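Local coordinates for VP4 protein (Tellina virus 1, PDB 3P06) that probably acts as the serine protease that cleaves the birnavirus polyprotein into its final products, and is held here as an intramolecular acyl-enzyme, at residues 54-59 / 75-80; 36-41 / 93-98. All coordinates share one frame; numbering follows the deposited sequence.

How the contacts relate
Both contacts lie on the same side of the chain's centre, with their own centres about 11 Å apart. Contact 1 pairs two neighbouring strands of the mixed sheet. Contact 2 joins two loops beside the C-terminal end of that pair. They touch directly. Ser59 OG is probably hydrogen-bonded to Leu98 O at 2.7 Å and to Gln97 NE2. Pro80 packs on Gln95, and Ile38 CD1 lies 3.6 Å from Gly57 CA. Contact 1 is the nearer to the predicted active site: the side chain of Val78 is about 9 Å from that of Ser102, the predicted nucleophile, and about 12 Å from that of Lys141, also predicted active. Contact 2 lies away from these sites.

Contact 1 of 2, residues 54-59 / 75-80; sequences TIYGLS and AITVLP
The Tyr56 ring meets Ala75, Ile76 and Thr77. Ile76 O sits at its edge, in the plane of the ring, 3.6 Å from CD2. Ala75 CB lies at the same margin, 4.1 Å from CE2. Thr77 OG1 comes in obliquely, also nearest CD2. Tyr56 CG, anti to its own carbonyl carbon (chi1 -57°), is placed 4.0 Å from Thr77 OG1. Thr77 OG1 is not bonded to the ring. Gly32 O and Leu34 N hold it instead.

The backbones run parallel, with their short axes 16° apart. Thr54 pairs with Ala75, Ile55 with Ile76 and Tyr56 with Thr77. Three hydrogen bonds join them. Ile76 N donates a hydrogen bond to Thr54 O. Tyr56 N donates to Ile76 O at 2.8 Å, and the bond is close to straight. Val78 N donates to Tyr56 O at 3.0 Å. CA-H groups of Ala75, Ile55 and Thr77 also point at these three carbonyl oxygens.

The Ile55 side chain lies on the other face of the sheet from Tyr56. It runs alongside Val78, with CG2 to CG2 at 4.2 Å. At Gly57 the chain turns a corner. With its phi of 100°, a side chain here would be jammed against the Tyr56 carbonyl oxygen and would also run into Val78 O. Beyond it one water bridges the strands, donating to Gly57 O at 3.0 Å and to Val78 O at 2.7 Å.

This is the parallel pair of a beta-alpha-beta unit, with helix 64-67 in the connection. Strand 45-48 flanks strand 54-58 and is antiparallel to it. Strand 21-31 lies antiparallel on the far side of strand 75-81. Helix 104-111 covers the face that carries Ile76, through Ala107, Ala110 and Asp111.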
ATOM      1  N   THR A  54      -7.995  12.058   5.228  1.00 24.33           N
ATOM      2  CA  THR A  54      -7.450  12.674   3.999  1.00 24.85           C
ATOM      3  C   THR A  54      -6.414  11.702   3.451  1.00 22.86           C
ATOM      4  O   THR A  54      -5.528  11.263   4.231  1.00 22.23           O
ATOM      5  CB  THR A  54      -6.711  14.038   4.271  1.00 26.93           C
ATOM      6  OG1 THR A  54      -7.563  14.962   4.941  1.00 32.18           O
ATOM      7  CG2 THR A  54      -6.316  14.680   2.940  1.00 27.84           C
ATOM      8  N   ILE A  55      -6.512  11.309   2.165  1.00 20.99           N
ATOM      9  CA  ILE A  55      -5.546  10.388   1.620  1.00 18.04           C
ATOM     10  C   ILE A  55      -4.820  11.159   0.484  1.00 19.21           C
ATOM     11  O   ILE A  55      -5.442  11.610  -0.495  1.00 19.97           O
ATOM     12  CB  ILE A  55      -6.282   9.172   1.034  1.00 19.88           C
ATOM     13  CG1 ILE A  55      -7.254   8.526   2.076  1.00 21.50           C
ATOM     14  CG2 ILE A  55      -5.296   8.108   0.477  1.00 19.12           C
ATOM     15  CD1 ILE A  55      -8.282   7.625   1.422  1.00 25.07           C
ATOM     16  N   TYR A  56      -3.507  11.198   0.564  1.00 16.60           N
ATOM     17  CA  TYR A  56      -2.635  11.842  -0.402  1.00 17.09           C
ATOM     18  C   TYR A  56      -1.929  10.805  -1.239  1.00 16.08           C
ATOM     19  O   TYR A  56      -1.731   9.680  -0.806  1.00 15.49           O
ATOM     20  CB  TYR A  56      -1.537  12.659   0.371  1.00 15.22           C
ATOM     21  CG  TYR A  56      -2.047  13.714   1.336  1.00 18.19           C
ATOM     22  CD1 TYR A  56      -2.142  15.060   0.932  1.00 12.59           C
ATOM     23  CD2 TYR A  56      -2.439  13.374   2.679  1.00 17.56           C
ATOM     24  CE1 TYR A  56      -2.561  16.049   1.815  1.00 17.34           C
ATOM     25  CE2 TYR A  56      -2.862  14.384   3.602  1.00 19.22           C
ATOM     26  CZ  TYR A  56      -2.937  15.702   3.148  1.00 20.32           C
ATOM     27  OH  TYR A  56      -3.356  16.693   3.975  1.00 22.81           O
ATOM     28  N   GLY A  57      -1.437  11.225  -2.414  1.00 18.64           N
ATOM     29  CA  GLY A  57      -0.531  10.405  -3.209  1.00 17.71           C
ATOM     30  C   GLY A  57      -1.335   9.723  -4.350  1.00 19.40           C
ATOM     31  O   GLY A  57      -0.780   8.950  -5.095  1.00 18.22           O
ATOM     32  N   LEU A  58      -2.632  10.022  -4.469  1.00 20.67           N
ATOM     33  CA  LEU A  58      -3.503   9.424  -5.493  1.00 20.78           C
ATOM     34  C   LEU A  58      -3.424  10.126  -6.822  1.00 22.12           C
ATOM     35  O   LEU A  58      -3.090  11.289  -6.851  1.00 21.83           O
ATOM     36  CB  LEU A  58      -4.970   9.431  -5.031  1.00 19.20           C
ATOM     37  CG  LEU A  58      -5.139   8.836  -3.641  1.00 18.04           C
ATOM     38  CD1 LEU A  58      -6.625   8.855  -3.218  1.00 16.48           C
ATOM     39  CD2 LEU A  58      -4.532   7.383  -3.550  1.00 15.06           C
ATOM     40  N   SER A  59      -3.811   9.444  -7.915  1.00 22.07           N
ATOM     41  CA  SER A  59      -3.851  10.095  -9.211  1.00 23.39           C
ATOM     42  C   SER A  59      -5.275  10.025  -9.750  1.00 25.57           C
ATOM     43  O   SER A  59      -6.128   9.423  -9.099  1.00 25.07           O
ATOM     44  CB  SER A  59      -2.860   9.454 -10.171  1.00 23.30           C
ATOM     45  OG  SER A  59      -3.473   8.360 -10.818  1.00 23.89           O
ATOM     46  N   ALA A  75      -4.783  11.113   8.451  1.00 22.91           N
ATOM     47  CA  ALA A  75      -4.125  11.381   7.150  1.00 21.18           C
ATOM     48  C   ALA A  75      -3.350  10.133   6.739  1.00 20.71           C
ATOM     49  O   ALA A  75      -2.724   9.492   7.606  1.00 21.30           O
ATOM     50  CB  ALA A  75      -3.213  12.616   7.249  1.00 20.98           C
ATOM     51  N   ILE A  76      -3.427   9.737   5.463  1.00 19.89           N
ATOM     52  CA  ILE A  76      -2.660   8.590   4.961  1.00 17.46           C
ATOM     53  C   ILE A  76      -2.024   9.136   3.686  1.00 18.27           C
ATOM     54  O   ILE A  76      -2.688   9.841   2.925  1.00 18.27           O
ATOM     55  CB  ILE A  76      -3.548   7.380   4.585  1.00 19.16           C
ATOM     56  CG1 ILE A  76      -4.259   6.744   5.797  1.00 18.30           C
ATOM     57  CG2 ILE A  76      -2.697   6.282   3.774  1.00 17.98           C
ATOM     58  CD1 ILE A  76      -3.342   5.887   6.720  1.00 22.89           C
ATOM     59  N   THR A  77      -0.735   8.881   3.475  1.00 16.17           N
ATOM     60  CA  THR A  77      -0.088   9.230   2.215  1.00 15.73           C
ATOM     61  C   THR A  77       0.377   7.910   1.648  1.00 17.33           C
ATOM     62  O   THR A  77       0.965   7.143   2.397  1.00 17.12           O
ATOM     63  CB  THR A  77       1.129  10.129   2.473  1.00 16.79           C
ATOM     64  OG1 THR A  77       0.648  11.303   3.131  1.00 14.66           O
ATOM     65  CG2 THR A  77       1.875  10.547   1.093  1.00 14.84           C
ATOM     66  N   VAL A  78       0.083   7.640   0.354  1.00 14.82           N
ATOM     67  CA  VAL A  78       0.508   6.410  -0.290  1.00 16.14           C
ATOM     68  C   VAL A  78       1.754   6.767  -1.063  1.00 15.77           C
ATOM     69  O   VAL A  78       1.703   7.651  -1.947  1.00 17.82           O
ATOM     70  CB  VAL A  78      -0.652   5.876  -1.185  1.00 15.88           C
ATOM     71  CG1 VAL A  78      -0.358   4.542  -1.685  1.00 19.61           C
ATOM     72  CG2 VAL A  78      -1.933   5.708  -0.261  1.00 15.47           C
ATOM     73  N   LEU A  79       2.892   6.145  -0.724  1.00 13.00           N
ATOM     74  CA  LEU A  79       4.166   6.549  -1.359  1.00 14.05           C
ATOM     75  C   LEU A  79       4.822   5.305  -1.885  1.00 12.73           C
ATOM     76  O   LEU A  79       4.738   4.264  -1.267  1.00 13.11           O
ATOM     77  CB  LEU A  79       5.109   7.208  -0.298  1.00 15.43           C
ATOM     78  CG  LEU A  79       4.730   8.620   0.167  1.00 21.10           C
ATOM     79  CD1 LEU A  79       5.651   9.057   1.328  1.00 25.69           C
ATOM     80  CD2 LEU A  79       4.860   9.650  -0.990  1.00 16.01           C
ATOM     81  N   PRO A  80       5.491   5.407  -3.016  1.00 13.01           N
ATOM     82  CA  PRO A  80       6.315   4.293  -3.404  1.00 13.14           C
ATOM     83  C   PRO A  80       7.498   4.061  -2.428  1.00 15.08           C
ATOM     84  O   PRO A  80       8.076   5.025  -1.947  1.00 15.25           O
ATOM     85  CB  PRO A  80       6.918   4.739  -4.725  1.00 13.65           C
ATOM     86  CG  PRO A  80       6.899   6.236  -4.719  1.00 14.44           C
ATOM     87  CD  PRO A  80       5.674   6.614  -3.852  1.00 13.08           C
TER
HETATM   88  O   HOH W   1       2.086   8.558  -4.436  1.00 15.76           O

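Contact 2 of 2, residues 36-41 / 93-98; sequences EHIKNP and DNQPQL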
ATOM      1  N   GLU A  36       4.654  16.240   0.795  1.00 21.80           N
ATOM      2  CA  GLU A  36       5.828  16.939   0.324  1.00 24.41           C
ATOM      3  C   GLU A  36       6.858  15.948  -0.282  1.00 23.85           C
ATOM      4  O   GLU A  36       7.796  16.358  -0.934  1.00 25.14           O
ATOM      5  CB  GLU A  36       6.432  17.780   1.460  1.00 26.25           C
ATOM      6  CG  GLU A  36       7.155  16.901   2.543  1.00 30.30           C
ATOM      7  CD  GLU A  36       6.187  16.326   3.690  1.00 40.71           C
ATOM      8  OE1 GLU A  36       4.894  16.484   3.623  1.00 33.13           O
ATOM      9  OE2 GLU A  36       6.771  15.710   4.666  1.00 43.17           O
ATOM     10  N   HIS A  37       6.688  14.647  -0.071  1.00 21.39           N
ATOM     11  CA  HIS A  37       7.587  13.662  -0.667  1.00 22.23           C
ATOM     12  C   HIS A  37       7.055  13.054  -1.976  1.00 23.39           C
ATOM     13  O   HIS A  37       7.736  12.244  -2.639  1.00 23.71           O
ATOM     14  CB  HIS A  37       7.915  12.586   0.365  1.00 22.36           C
ATOM     15  CG  HIS A  37       8.595  13.156   1.572  1.00 24.40           C
ATOM     16  ND1 HIS A  37       9.868  13.684   1.513  1.00 26.36           N
ATOM     17  CD2 HIS A  37       8.139  13.404   2.828  1.00 24.70           C
ATOM     18  CE1 HIS A  37      10.211  14.154   2.704  1.00 28.72           C
ATOM     19  NE2 HIS A  37       9.182  13.986   3.525  1.00 30.33           N
ATOM     20  N   ILE A  38       5.873  13.502  -2.399  1.00 22.95           N
ATOM     21  CA  ILE A  38       5.325  13.055  -3.695  1.00 22.62           C
ATOM     22  C   ILE A  38       6.119  13.727  -4.808  1.00 24.39           C
ATOM     23  O   ILE A  38       6.186  14.942  -4.881  1.00 26.24           O
ATOM     24  CB  ILE A  38       3.830  13.353  -3.817  1.00 23.16           C
ATOM     25  CG1 ILE A  38       3.072  12.632  -2.700  1.00 19.32           C
ATOM     26  CG2 ILE A  38       3.329  13.043  -5.285  1.00 23.25           C
ATOM     27  CD1 ILE A  38       1.650  13.218  -2.447  1.00 16.50           C
ATOM     28  N   LYS A  39       6.785  12.959  -5.662  1.00 25.82           N
ATOM     29  CA  LYS A  39       7.558  13.606  -6.759  1.00 27.58           C
ATOM     30  C   LYS A  39       7.039  13.244  -8.171  1.00 29.13           C
ATOM     31  O   LYS A  39       7.697  13.527  -9.164  1.00 30.96           O
ATOM     32  CB  LYS A  39       9.054  13.338  -6.613  1.00 28.88           C
ATOM     33  CG  LYS A  39       9.667  13.993  -5.329  1.00 30.77           C
ATOM     34  CD  LYS A  39      11.167  14.263  -5.453  1.00 38.34           C
ATOM     35  CE  LYS A  39      11.744  14.599  -4.108  1.00 40.79           C
ATOM     36  NZ  LYS A  39      11.227  15.928  -3.727  1.00 46.93           N
ATOM     37  N   ASN A  40       5.843  12.656  -8.271  1.00 27.34           N
ATOM     38  CA  ASN A  40       5.235  12.446  -9.580  1.00 26.30           C
ATOM     39  C   ASN A  40       4.056  13.450  -9.653  1.00 26.21           C
ATOM     40  O   ASN A  40       3.143  13.368  -8.836  1.00 24.26           O
ATOM     41  CB  ASN A  40       4.807  10.991  -9.813  1.00 24.09           C
ATOM     42  CG  ASN A  40       4.243  10.767 -11.240  1.00 25.58           C
ATOM     43  OD1 ASN A  40       3.643  11.659 -11.832  1.00 29.37           O
ATOM     44  ND2 ASN A  40       4.495   9.616 -11.796  1.00 20.78           N
ATOM     45  N   PRO A  41       4.130  14.430 -10.581  1.00 27.44           N
ATOM     46  CA  PRO A  41       3.083  15.447 -10.675  1.00 28.20           C
ATOM     47  C   PRO A  41       1.694  14.855 -11.140  1.00 27.93           C
ATOM     48  O   PRO A  41       0.685  15.561 -11.120  1.00 28.76           O
ATOM     49  CB  PRO A  41       3.625  16.448 -11.728  1.00 30.25           C
ATOM     50  CG  PRO A  41       4.560  15.628 -12.606  1.00 32.67           C
ATOM     51  CD  PRO A  41       5.170  14.573 -11.638  1.00 28.90           C
ATOM     52  N   ASP A  93      13.106   9.020  -5.605  1.00 24.64           N
ATOM     53  CA  ASP A  93      12.748  10.281  -6.231  1.00 26.95           C
ATOM     54  C   ASP A  93      12.021   9.983  -7.571  1.00 28.03           C
ATOM     55  O   ASP A  93      11.198  10.747  -7.997  1.00 28.48           O
ATOM     56  CB  ASP A  93      14.000  11.071  -6.516  1.00 27.55           C
ATOM     57  CG  ASP A  93      14.477  11.869  -5.311  1.00 32.85           C
ATOM     58  OD1 ASP A  93      13.797  11.901  -4.241  1.00 31.01           O
ATOM     59  OD2 ASP A  93      15.565  12.487  -5.462  1.00 37.13           O
ATOM     60  N   ASN A  94      12.340   8.849  -8.194  1.00 29.45           N
ATOM     61  CA  ASN A  94      11.653   8.439  -9.385  1.00 30.53           C
ATOM     62  C   ASN A  94      10.431   7.628  -9.037  1.00 26.72           C
ATOM     63  O   ASN A  94      10.527   6.490  -8.610  1.00 25.30           O
ATOM     64  CB  ASN A  94      12.600   7.753 -10.384  1.00 33.71           C
ATOM     65  CG  ASN A  94      13.382   8.797 -11.229  1.00 41.56           C
ATOM     66  OD1 ASN A  94      13.198   8.886 -12.442  1.00 50.36           O
ATOM     67  ND2 ASN A  94      14.191   9.632 -10.567  1.00 45.47           N
ATOM     68  N   GLN A  95       9.271   8.256  -9.231  1.00 23.64           N
ATOM     69  CA  GLN A  95       8.034   7.700  -8.691  1.00 21.70           C
ATOM     70  C   GLN A  95       7.009   7.418  -9.818  1.00 20.99           C
ATOM     71  O   GLN A  95       6.751   8.257 -10.652  1.00 21.28           O
ATOM     72  CB  GLN A  95       7.449   8.676  -7.722  1.00 19.27           C
ATOM     73  CG  GLN A  95       8.364   8.910  -6.550  1.00 21.74           C
ATOM     74  CD  GLN A  95       7.759   9.801  -5.470  1.00 20.13           C
ATOM     75  OE1 GLN A  95       6.572  10.199  -5.543  1.00 21.87           O
ATOM     76  NE2 GLN A  95       8.583  10.161  -4.477  1.00 18.14           N
ATOM     77  N   PRO A  96       6.463   6.221  -9.833  1.00 21.11           N
ATOM     78  CA  PRO A  96       5.426   5.933 -10.846  1.00 20.37           C
ATOM     79  C   PRO A  96       4.033   6.467 -10.427  1.00 19.18           C
ATOM     80  O   PRO A  96       3.702   6.666  -9.243  1.00 17.53           O
ATOM     81  CB  PRO A  96       5.403   4.418 -10.881  1.00 19.66           C
ATOM     82  CG  PRO A  96       5.704   4.019  -9.441  1.00 21.30           C
ATOM     83  CD  PRO A  96       6.750   5.056  -8.956  1.00 19.42           C
ATOM     84  N   GLN A  97       3.201   6.682 -11.424  1.00 20.28           N
ATOM     85  CA  GLN A  97       1.806   7.100 -11.199  1.00 20.41           C
ATOM     86  C   GLN A  97       1.079   5.951 -10.527  1.00 20.60           C
ATOM     87  O   GLN A  97       1.275   4.762 -10.895  1.00 22.16           O
ATOM     88  CB  GLN A  97       1.162   7.495 -12.528  1.00 21.65           C
ATOM     89  CG  GLN A  97      -0.304   7.907 -12.354  1.00 19.59           C
ATOM     90  CD  GLN A  97      -1.018   8.286 -13.670  1.00 26.39           C
ATOM     91  OE1 GLN A  97      -0.426   8.307 -14.723  1.00 26.45           O
ATOM     92  NE2 GLN A  97      -2.282   8.608 -13.568  1.00 20.05           N
ATOM     93  N   LEU A  98       0.318   6.265  -9.481  1.00 18.88           N
ATOM     94  CA  LEU A  98      -0.429   5.259  -8.791  1.00 19.64           C
ATOM     95  C   LEU A  98      -1.825   5.135  -9.385  1.00 20.63           C
ATOM     96  O   LEU A  98      -2.506   6.134  -9.563  1.00 23.37           O
ATOM     97  CB  LEU A  98      -0.602   5.670  -7.324  1.00 18.34           C
ATOM     98  CG  LEU A  98      -1.427   4.701  -6.489  1.00 21.26           C
ATOM     99  CD1 LEU A  98      -0.631   3.322  -6.218  1.00 19.56           C
ATOM    100  CD2 LEU A  98      -1.737   5.381  -5.198  1.00 22.38           C
TER
HETATM  101  O   HOH W   2       8.997  10.843 -10.376  1.00 28.26           O
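The Gln95 amide grips the backbone of 36-41 at two points. NE2 donates to His37 O at 2.9 Å, almost in the amide plane. OE1 accepts from Lys39 N at 2.8 Å. That bond is nearly straight at the hydrogen (173°), but the N-H comes from above the carbonyl plane, 59° out of it. Both ends of the amide are thus used, which fixes its rotation. NE2 also bonds Pro92 O. Gln95 reaches across as a chain extended beyond CG, with CD anti to CA (chi2 -175°).

Asn40 returns the grip. Its ND2 donates to Gln95 O at 2.9 Å, in a more bent bond. Its OD1 turns to Lys42 N. One water accepts a hydrogen bond from Gln95 N and lies within bonding distance of Lys39 O and Asp93 O.

The contact is loop against loop. Residues 36-41 belong to the link between strands 21-31 and 45-48. Residues 93-98 lead from strand 88-92 of the antiparallel sheet to strand 98-99 of the mixed sheet.

Around the polar core the packing is modest. Asn40 CB meets Gln95 CB at 4.1 Å. Lys39 and Asp93 lie side by side, pointing the same way, with Lys39 CE 3.4 Å from Asp93 OD1. Lys39 NZ stays 4.8 Å from Asp93 OD1, so the opposite charges do not touch. Ile38 packs on Leu79 of strand 75-81.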